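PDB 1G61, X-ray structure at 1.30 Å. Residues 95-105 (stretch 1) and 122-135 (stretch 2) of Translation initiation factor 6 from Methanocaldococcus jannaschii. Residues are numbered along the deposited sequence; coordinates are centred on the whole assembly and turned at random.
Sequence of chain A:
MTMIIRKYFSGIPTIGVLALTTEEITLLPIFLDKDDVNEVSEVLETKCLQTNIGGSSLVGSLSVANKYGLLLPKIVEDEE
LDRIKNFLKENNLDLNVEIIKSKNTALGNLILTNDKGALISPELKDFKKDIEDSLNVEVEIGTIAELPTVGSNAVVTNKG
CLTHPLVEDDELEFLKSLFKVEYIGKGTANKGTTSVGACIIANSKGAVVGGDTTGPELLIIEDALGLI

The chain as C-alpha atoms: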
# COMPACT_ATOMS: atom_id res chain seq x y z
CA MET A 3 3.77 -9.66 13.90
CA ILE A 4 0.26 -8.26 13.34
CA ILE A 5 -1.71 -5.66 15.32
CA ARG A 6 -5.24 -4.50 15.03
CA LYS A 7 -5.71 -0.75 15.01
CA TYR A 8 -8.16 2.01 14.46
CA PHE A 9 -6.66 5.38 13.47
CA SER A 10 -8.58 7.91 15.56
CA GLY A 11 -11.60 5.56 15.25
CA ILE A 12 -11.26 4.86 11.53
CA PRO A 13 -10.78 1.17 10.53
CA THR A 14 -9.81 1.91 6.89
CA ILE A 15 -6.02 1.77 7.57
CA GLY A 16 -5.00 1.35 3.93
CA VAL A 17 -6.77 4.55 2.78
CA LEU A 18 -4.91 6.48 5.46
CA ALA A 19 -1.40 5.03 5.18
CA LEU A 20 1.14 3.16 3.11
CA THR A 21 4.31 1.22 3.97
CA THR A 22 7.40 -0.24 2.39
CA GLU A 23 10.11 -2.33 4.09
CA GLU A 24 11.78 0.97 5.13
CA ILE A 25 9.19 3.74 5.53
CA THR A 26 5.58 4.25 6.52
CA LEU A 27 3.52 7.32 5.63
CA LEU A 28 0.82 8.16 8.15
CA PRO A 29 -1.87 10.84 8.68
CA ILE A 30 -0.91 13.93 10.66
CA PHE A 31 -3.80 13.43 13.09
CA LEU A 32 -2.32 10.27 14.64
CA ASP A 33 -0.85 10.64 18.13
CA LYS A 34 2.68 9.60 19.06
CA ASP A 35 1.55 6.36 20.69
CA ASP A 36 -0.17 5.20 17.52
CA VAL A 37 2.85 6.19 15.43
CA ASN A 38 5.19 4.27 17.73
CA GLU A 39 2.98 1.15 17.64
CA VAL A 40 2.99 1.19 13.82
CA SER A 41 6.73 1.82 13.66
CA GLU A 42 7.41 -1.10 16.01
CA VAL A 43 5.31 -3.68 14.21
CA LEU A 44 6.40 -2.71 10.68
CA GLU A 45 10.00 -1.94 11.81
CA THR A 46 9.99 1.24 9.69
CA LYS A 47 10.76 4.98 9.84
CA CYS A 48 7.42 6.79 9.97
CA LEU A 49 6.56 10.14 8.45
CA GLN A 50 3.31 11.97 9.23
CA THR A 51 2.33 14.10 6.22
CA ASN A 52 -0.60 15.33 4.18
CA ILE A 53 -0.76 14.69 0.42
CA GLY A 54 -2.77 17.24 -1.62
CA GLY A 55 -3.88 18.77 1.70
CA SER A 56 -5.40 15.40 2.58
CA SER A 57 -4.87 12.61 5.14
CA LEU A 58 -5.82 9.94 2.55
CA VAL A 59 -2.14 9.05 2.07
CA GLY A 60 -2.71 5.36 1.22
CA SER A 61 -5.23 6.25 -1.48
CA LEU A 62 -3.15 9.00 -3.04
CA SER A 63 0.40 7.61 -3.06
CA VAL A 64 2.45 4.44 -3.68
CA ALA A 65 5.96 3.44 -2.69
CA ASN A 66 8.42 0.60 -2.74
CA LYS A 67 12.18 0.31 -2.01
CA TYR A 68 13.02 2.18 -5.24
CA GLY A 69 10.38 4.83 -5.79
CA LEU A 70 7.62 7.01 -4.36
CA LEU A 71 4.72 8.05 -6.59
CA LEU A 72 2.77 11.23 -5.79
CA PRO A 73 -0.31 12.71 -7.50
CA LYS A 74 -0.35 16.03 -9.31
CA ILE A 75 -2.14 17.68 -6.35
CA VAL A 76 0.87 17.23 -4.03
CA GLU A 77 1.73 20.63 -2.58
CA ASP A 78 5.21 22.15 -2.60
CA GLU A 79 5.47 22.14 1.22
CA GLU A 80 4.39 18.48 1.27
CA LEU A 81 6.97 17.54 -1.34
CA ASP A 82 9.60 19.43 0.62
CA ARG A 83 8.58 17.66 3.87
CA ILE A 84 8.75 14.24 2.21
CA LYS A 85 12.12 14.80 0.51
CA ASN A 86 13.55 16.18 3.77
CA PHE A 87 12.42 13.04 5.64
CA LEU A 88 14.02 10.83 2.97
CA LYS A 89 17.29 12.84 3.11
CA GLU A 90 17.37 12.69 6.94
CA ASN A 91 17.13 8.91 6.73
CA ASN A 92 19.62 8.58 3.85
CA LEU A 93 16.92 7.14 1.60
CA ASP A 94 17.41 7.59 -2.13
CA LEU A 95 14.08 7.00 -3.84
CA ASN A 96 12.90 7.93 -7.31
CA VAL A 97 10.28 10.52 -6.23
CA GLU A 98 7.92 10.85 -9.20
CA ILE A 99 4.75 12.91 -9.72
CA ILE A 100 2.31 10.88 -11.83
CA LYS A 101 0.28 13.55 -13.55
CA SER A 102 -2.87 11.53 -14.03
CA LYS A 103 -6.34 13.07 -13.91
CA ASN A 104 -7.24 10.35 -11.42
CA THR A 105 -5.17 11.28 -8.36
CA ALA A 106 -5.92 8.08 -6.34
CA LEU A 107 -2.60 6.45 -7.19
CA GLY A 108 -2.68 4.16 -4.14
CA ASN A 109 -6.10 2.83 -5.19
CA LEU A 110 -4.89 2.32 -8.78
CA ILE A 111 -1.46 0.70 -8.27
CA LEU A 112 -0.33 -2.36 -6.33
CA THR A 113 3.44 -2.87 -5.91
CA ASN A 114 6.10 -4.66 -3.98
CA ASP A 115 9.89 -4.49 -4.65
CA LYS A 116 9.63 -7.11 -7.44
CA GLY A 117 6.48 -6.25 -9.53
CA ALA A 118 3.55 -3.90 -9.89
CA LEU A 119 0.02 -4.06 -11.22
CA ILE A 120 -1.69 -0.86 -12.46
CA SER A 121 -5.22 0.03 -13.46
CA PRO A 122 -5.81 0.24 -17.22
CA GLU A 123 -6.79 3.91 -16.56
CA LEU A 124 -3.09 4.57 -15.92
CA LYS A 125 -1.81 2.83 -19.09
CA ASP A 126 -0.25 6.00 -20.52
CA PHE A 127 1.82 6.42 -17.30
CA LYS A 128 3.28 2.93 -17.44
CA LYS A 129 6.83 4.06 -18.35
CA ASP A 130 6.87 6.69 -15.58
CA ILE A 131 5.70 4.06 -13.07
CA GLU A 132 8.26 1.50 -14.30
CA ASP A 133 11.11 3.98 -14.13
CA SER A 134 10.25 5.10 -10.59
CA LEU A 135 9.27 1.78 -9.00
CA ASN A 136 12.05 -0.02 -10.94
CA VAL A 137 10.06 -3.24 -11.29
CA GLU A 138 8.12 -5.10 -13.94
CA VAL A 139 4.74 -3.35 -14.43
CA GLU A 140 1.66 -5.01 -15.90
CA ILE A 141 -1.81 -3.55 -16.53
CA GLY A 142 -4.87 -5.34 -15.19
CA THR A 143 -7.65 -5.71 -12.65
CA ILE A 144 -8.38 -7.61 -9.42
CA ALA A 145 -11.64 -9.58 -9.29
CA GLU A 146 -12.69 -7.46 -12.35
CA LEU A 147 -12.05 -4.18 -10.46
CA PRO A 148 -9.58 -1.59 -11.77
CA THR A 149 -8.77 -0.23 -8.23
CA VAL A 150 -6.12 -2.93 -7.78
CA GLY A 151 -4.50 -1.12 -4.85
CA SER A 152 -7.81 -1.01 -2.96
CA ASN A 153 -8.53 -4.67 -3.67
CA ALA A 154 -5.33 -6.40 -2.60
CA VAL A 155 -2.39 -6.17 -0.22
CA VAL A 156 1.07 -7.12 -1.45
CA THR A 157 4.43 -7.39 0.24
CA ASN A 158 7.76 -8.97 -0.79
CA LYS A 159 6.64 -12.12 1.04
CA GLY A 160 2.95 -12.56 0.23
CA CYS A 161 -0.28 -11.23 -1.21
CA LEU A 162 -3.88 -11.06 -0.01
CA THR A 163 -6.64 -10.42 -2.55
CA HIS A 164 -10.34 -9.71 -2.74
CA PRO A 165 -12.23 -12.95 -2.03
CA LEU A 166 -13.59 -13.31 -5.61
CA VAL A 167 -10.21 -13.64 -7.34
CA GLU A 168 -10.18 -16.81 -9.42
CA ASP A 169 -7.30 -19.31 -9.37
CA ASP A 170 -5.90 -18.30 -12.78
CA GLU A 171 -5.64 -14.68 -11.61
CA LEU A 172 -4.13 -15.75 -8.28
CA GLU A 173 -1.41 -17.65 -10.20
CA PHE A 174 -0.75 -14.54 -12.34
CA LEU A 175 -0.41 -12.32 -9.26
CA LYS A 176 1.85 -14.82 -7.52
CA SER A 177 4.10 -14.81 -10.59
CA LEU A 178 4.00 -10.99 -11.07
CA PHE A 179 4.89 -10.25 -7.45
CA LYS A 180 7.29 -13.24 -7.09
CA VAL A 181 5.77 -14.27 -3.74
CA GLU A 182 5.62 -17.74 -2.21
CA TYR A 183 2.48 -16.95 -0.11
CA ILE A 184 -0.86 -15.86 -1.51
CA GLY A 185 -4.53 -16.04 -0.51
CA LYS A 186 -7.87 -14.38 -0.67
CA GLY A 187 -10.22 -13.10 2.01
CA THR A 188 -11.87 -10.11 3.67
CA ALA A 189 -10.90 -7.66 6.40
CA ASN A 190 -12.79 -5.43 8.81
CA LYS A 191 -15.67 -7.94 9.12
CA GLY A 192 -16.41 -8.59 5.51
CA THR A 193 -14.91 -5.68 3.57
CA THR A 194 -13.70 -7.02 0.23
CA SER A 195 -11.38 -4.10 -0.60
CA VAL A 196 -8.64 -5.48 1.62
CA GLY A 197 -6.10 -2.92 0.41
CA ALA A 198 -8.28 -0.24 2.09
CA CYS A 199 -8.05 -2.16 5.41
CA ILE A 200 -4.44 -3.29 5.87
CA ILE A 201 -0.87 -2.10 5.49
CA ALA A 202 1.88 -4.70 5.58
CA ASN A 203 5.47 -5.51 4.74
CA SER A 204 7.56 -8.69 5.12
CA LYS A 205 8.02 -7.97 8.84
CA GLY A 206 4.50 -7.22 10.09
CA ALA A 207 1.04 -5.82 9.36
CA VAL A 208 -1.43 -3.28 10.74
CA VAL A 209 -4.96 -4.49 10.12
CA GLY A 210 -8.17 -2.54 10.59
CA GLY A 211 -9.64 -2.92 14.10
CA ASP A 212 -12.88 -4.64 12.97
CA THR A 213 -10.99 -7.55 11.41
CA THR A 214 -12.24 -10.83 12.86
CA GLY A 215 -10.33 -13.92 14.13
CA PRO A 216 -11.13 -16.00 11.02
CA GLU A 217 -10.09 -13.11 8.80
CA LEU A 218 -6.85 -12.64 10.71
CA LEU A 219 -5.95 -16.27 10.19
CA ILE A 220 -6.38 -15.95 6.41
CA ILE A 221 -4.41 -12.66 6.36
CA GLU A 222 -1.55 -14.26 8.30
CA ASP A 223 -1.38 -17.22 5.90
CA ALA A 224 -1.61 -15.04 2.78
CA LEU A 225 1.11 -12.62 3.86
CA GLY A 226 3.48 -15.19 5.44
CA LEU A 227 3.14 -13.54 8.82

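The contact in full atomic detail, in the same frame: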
# COMPACT_ATOMS: atom_id res chain seq x y z
N LEU A 95 15.18 7.50 -3.05
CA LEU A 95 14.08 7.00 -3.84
C LEU A 95 13.92 7.84 -5.10
O LEU A 95 14.24 9.04 -5.10
CB LEU A 95 12.74 7.10 -3.11
CG LEU A 95 12.65 6.38 -1.76
CD1 LEU A 95 11.24 6.46 -1.20
CD2 LEU A 95 13.04 4.94 -1.89
N ASN A 96 13.33 7.22 -6.12
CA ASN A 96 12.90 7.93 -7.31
C ASN A 96 11.56 8.59 -6.98
O ASN A 96 10.53 7.89 -7.05
CB ASN A 96 12.74 6.96 -8.48
CG ASN A 96 14.00 6.25 -8.89
OD1 ASN A 96 15.08 6.84 -8.92
ND2 ASN A 96 13.92 4.96 -9.21
N VAL A 97 11.54 9.86 -6.56
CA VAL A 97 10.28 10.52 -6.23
C VAL A 97 9.68 11.07 -7.52
O VAL A 97 10.28 11.89 -8.20
CB VAL A 97 10.50 11.63 -5.19
CG1 VAL A 97 9.18 12.33 -4.86
CG2 VAL A 97 11.16 10.99 -3.96
N GLU A 98 8.48 10.58 -7.86
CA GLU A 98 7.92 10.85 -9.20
C GLU A 98 6.49 11.32 -9.07
O GLU A 98 5.68 10.65 -8.39
CB GLU A 98 8.00 9.57 -10.04
CG GLU A 98 7.21 9.60 -11.32
CD GLU A 98 7.72 10.54 -12.39
OE1 GLU A 98 8.75 11.22 -12.17
OE2 GLU A 98 7.10 10.61 -13.48
N ILE A 99 6.14 12.47 -9.66
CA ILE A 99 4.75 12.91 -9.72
C ILE A 99 4.14 12.29 -10.98
O ILE A 99 4.61 12.52 -12.12
CB ILE A 99 4.67 14.44 -9.74
CG1 ILE A 99 5.30 15.03 -8.45
CG2 ILE A 99 3.22 14.87 -9.98
CD1 ILE A 99 5.38 16.55 -8.43
N ILE A 100 3.10 11.50 -10.75
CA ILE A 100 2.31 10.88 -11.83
C ILE A 100 1.15 11.82 -12.10
O ILE A 100 0.26 12.00 -11.25
CB ILE A 100 1.81 9.49 -11.39
CG1 ILE A 100 2.96 8.51 -11.10
CG2 ILE A 100 0.83 8.96 -12.43
CD1 ILE A 100 3.84 8.18 -12.30
N LYS A 101 1.21 12.46 -13.28
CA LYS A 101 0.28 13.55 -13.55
C LYS A 101 -1.02 13.09 -14.15
O LYS A 101 -1.59 13.65 -15.09
CB LYS A 101 0.97 14.55 -14.50
CG LYS A 101 2.18 15.20 -13.85
CD LYS A 101 2.91 16.16 -14.79
CE LYS A 101 4.21 16.66 -14.19
NZ LYS A 101 4.99 17.51 -15.16
N SER A 102 -1.58 12.04 -13.58
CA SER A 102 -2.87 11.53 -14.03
C SER A 102 -4.04 12.37 -13.56
O SER A 102 -4.00 12.98 -12.48
CB SER A 102 -2.98 10.07 -13.51
OG SER A 102 -2.67 10.01 -12.09
N LYS A 103 -5.14 12.38 -14.35
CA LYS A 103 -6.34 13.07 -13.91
C LYS A 103 -6.95 12.40 -12.70
O LYS A 103 -7.54 13.08 -11.87
CB LYS A 103 -7.35 13.17 -15.06
CG LYS A 103 -6.97 14.17 -16.17
CD LYS A 103 -7.93 14.15 -17.34
CE LYS A 103 -7.66 15.18 -18.44
NZ LYS A 103 -8.10 16.51 -17.91
N ASN A 104 -6.82 11.09 -12.60
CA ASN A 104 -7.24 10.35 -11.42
C ASN A 104 -6.08 10.37 -10.43
O ASN A 104 -5.06 9.74 -10.69
CB ASN A 104 -7.64 8.91 -11.78
CG ASN A 104 -8.35 8.22 -10.64
OD1 ASN A 104 -8.17 8.58 -9.46
ND2 ASN A 104 -9.17 7.20 -10.92
N THR A 105 -6.26 11.07 -9.32
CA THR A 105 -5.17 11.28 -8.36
C THR A 105 -5.03 10.16 -7.33
O THR A 105 -4.12 10.21 -6.52
CB THR A 105 -5.34 12.61 -7.60
OG1 THR A 105 -6.65 12.55 -6.99
CG2 THR A 105 -5.28 13.76 -8.56
N PRO A 122 -5.86 -0.19 -15.82
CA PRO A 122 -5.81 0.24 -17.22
C PRO A 122 -5.98 1.75 -17.35
O PRO A 122 -5.47 2.32 -18.35
CB PRO A 122 -7.04 -0.48 -17.84
CG PRO A 122 -7.21 -1.70 -16.98
CD PRO A 122 -6.90 -1.20 -15.58
N GLU A 123 -6.65 2.45 -16.46
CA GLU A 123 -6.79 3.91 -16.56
C GLU A 123 -5.42 4.59 -16.58
O GLU A 123 -5.34 5.70 -17.14
CB GLU A 123 -7.59 4.45 -15.37
CG GLU A 123 -8.02 5.89 -15.50
CD GLU A 123 -8.97 6.36 -14.42
OE1 GLU A 123 -9.23 5.60 -13.48
OE2 GLU A 123 -9.40 7.52 -14.49
N LEU A 124 -4.41 3.97 -15.98
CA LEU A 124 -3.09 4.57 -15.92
C LEU A 124 -2.17 4.08 -17.03
O LEU A 124 -0.95 4.35 -16.92
CB LEU A 124 -2.44 4.31 -14.57
CG LEU A 124 -3.13 5.02 -13.38
CD1 LEU A 124 -2.32 4.66 -12.13
CD2 LEU A 124 -3.27 6.53 -13.55
N LYS A 125 -2.69 3.41 -18.06
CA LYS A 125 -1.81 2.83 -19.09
C LYS A 125 -0.81 3.83 -19.65
O LYS A 125 0.36 3.46 -19.91
CB LYS A 125 -2.67 2.20 -20.21
CG LYS A 125 -1.82 1.92 -21.46
CD LYS A 125 -2.65 1.11 -22.47
CE LYS A 125 -1.78 0.75 -23.66
NZ LYS A 125 -0.65 1.72 -23.82
N ASP A 126 -1.20 5.09 -19.85
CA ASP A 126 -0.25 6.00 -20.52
C ASP A 126 0.87 6.44 -19.58
O ASP A 126 1.82 7.10 -20.02
CB ASP A 126 -1.00 7.20 -21.10
CG ASP A 126 -1.95 6.81 -22.20
OD1 ASP A 126 -1.66 5.83 -22.95
OD2 ASP A 126 -2.98 7.48 -22.35
N PHE A 127 0.82 6.10 -18.31
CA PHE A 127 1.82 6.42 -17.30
C PHE A 127 2.69 5.20 -16.99
O PHE A 127 3.53 5.26 -16.07
CB PHE A 127 1.20 6.97 -16.00
CG PHE A 127 0.51 8.30 -16.29
CD1 PHE A 127 -0.84 8.34 -16.67
CD2 PHE A 127 1.21 9.49 -16.21
CE1 PHE A 127 -1.43 9.56 -16.95
CE2 PHE A 127 0.62 10.71 -16.50
CZ PHE A 127 -0.69 10.72 -16.91
N LYS A 128 2.53 4.14 -17.76
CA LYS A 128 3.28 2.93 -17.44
C LYS A 128 4.79 3.16 -17.40
O LYS A 128 5.44 2.67 -16.47
CB LYS A 128 2.90 1.86 -18.49
CG LYS A 128 3.64 0.54 -18.26
CD LYS A 128 3.03 -0.51 -19.19
CE LYS A 128 3.44 -1.92 -18.86
NZ LYS A 128 4.81 -2.13 -19.39
N LYS A 129 5.38 3.86 -18.37
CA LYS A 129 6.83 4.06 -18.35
C LYS A 129 7.24 4.85 -17.12
O LYS A 129 8.28 4.51 -16.49
CB LYS A 129 7.28 4.79 -19.62
CG LYS A 129 8.83 4.87 -19.68
CD LYS A 129 9.25 5.24 -21.10
CE LYS A 129 10.71 5.64 -21.17
NZ LYS A 129 11.58 4.88 -20.22
N ASP A 130 6.51 5.92 -16.78
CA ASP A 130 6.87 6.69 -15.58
C ASP A 130 6.87 5.82 -14.31
O ASP A 130 7.69 5.97 -13.41
CB ASP A 130 5.83 7.80 -15.40
CG ASP A 130 6.00 8.99 -16.30
OD1 ASP A 130 7.07 9.17 -16.94
OD2 ASP A 130 5.03 9.82 -16.34
N ILE A 131 5.87 4.93 -14.24
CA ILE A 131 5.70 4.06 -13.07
C ILE A 131 6.82 3.05 -13.08
O ILE A 131 7.47 2.80 -12.06
CB ILE A 131 4.31 3.43 -13.09
CG1 ILE A 131 3.25 4.52 -12.87
CG2 ILE A 131 4.13 2.34 -12.05
CD1 ILE A 131 1.82 3.98 -13.18
N GLU A 132 7.12 2.44 -14.24
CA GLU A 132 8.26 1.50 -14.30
C GLU A 132 9.57 2.12 -13.91
O GLU A 132 10.38 1.52 -13.19
CB GLU A 132 8.44 1.04 -15.78
CG GLU A 132 7.44 0.05 -16.27
CD GLU A 132 7.40 -0.11 -17.78
OE1 GLU A 132 7.84 0.76 -18.61
OE2 GLU A 132 6.89 -1.16 -18.17
N ASP A 133 9.82 3.34 -14.40
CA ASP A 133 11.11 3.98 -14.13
C ASP A 133 11.26 4.35 -12.67
O ASP A 133 12.41 4.28 -12.16
CB ASP A 133 11.28 5.20 -15.03
CG ASP A 133 11.54 4.80 -16.50
OD1 ASP A 133 11.70 3.59 -16.80
OD2 ASP A 133 11.54 5.71 -17.33
N SER A 134 10.18 4.71 -11.98
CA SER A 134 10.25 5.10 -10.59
C SER A 134 10.29 3.88 -9.68
O SER A 134 11.15 3.77 -8.81
CB SER A 134 9.06 6.00 -10.20
OG SER A 134 9.04 6.13 -8.78
N LEU A 135 9.33 2.96 -9.88
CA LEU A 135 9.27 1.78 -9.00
C LEU A 135 10.37 0.77 -9.33
O LEU A 135 10.69 -0.07 -8.48
CB LEU A 135 7.90 1.13 -9.11
CG LEU A 135 6.73 2.00 -8.64
CD1 LEU A 135 5.44 1.17 -8.75
CD2 LEU A 135 6.91 2.52 -7.22
O HOH W 1 3.87 11.63 -14.74

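This is a modest, mixed contact in which a strand and the loop that follows it run nearly antiparallel to a helix and its 3-10 lead-in, with a small apolar centre between polar side chains that hydrogen-bond near the two ends. The axes of strand 96-100 and helix 128-135 come within 8.1 Å, their directions differ by 160°, and the two stretches together bury 558 Å². Because the stretches run in nearly opposite senses, Asn96 lies beside Ser134 at one end, while Asn104 lies near Glu123 at the other.

The strand's alternation sorts its side chains. Asn96 and Glu98 point their CA-to-CB bonds toward the helix, whereas the side chains of Val97 and Ile99 point away and take essentially no part.

At the Asn96 end the approach is closest, with 5.1 Å between Asn96 CA and Ser134 CA, and the two residues exchange a reciprocal pair of hydrogen bonds. Ser134 OG donates to Asn96 O at 2.9 Å, and Asn96 ND2 donates to Ser134 O at 3.0 Å with a nearly straight angle of 169°. Each side chain thus serves the other residue's backbone carbonyl. The amide of Asn96 supplies the N-H donor that a helix carbonyl needs. A serine suits so tight a spot, for its short side chain brings a donor to the strand while leaving room for the backbone to come near; Ser134 CB also packs 3.7 Å from Glu98 CB.

The middle is largely apolar. Ile100 starts sideways from its backbone, but its end comes nearer the helix: Ile100 CD1 lies 3.8 Å from Ile131 CG1 and 3.7 Å from Asp130 CB, while Ile100 CG2 lies 3.8 Å from Phe127 CD2. Phe127, at the N-cap position of the helix, points toward the other stretch, where its ring packs against Ile100, Lys101 and Ser102; its broad, flat ring lets one residue meet several neighbours. Ser102 CB sits over one face, 4.2 Å from the Phe127 ring centroid and 27° off the normal, a CH-pi contact. Phe127 CZ also comes within 3.6 Å of Lys101 O. Lys101 can remain exposed here because its long side chain leads away from the contact.

Beside this centre two acids face each other, with Glu98 OE2 only 3.6 Å from Asp130 OD2. Like charges so close should repel if both are ionised, and no hydrogen bond joins them. A water offers Asp130 a more favourable partner: it donates to Asp130 OD2 at 2.7 Å and to Ile99 O at 2.9 Å, and accepts from Lys101 N at 3.1 Å, tying Asp130 of the helix to the backbone of Ile99 and Lys101.

Beyond the ring, Ser102 CB packs 3.6 Å from Leu124 CD2, and Ser102 OG steadies its own loop by donating to Asn104 O at 2.8 Å. Finally, Asn104 ND2 donates to Glu123 OE1 at 3.0 Å. The extended Glu123 side chain (chi1 and chi2 both t) and that of Asn104 (chi1 t) reach toward each other across the gap, where Asn104 CA and Glu123 CA are 8.3 Å apart.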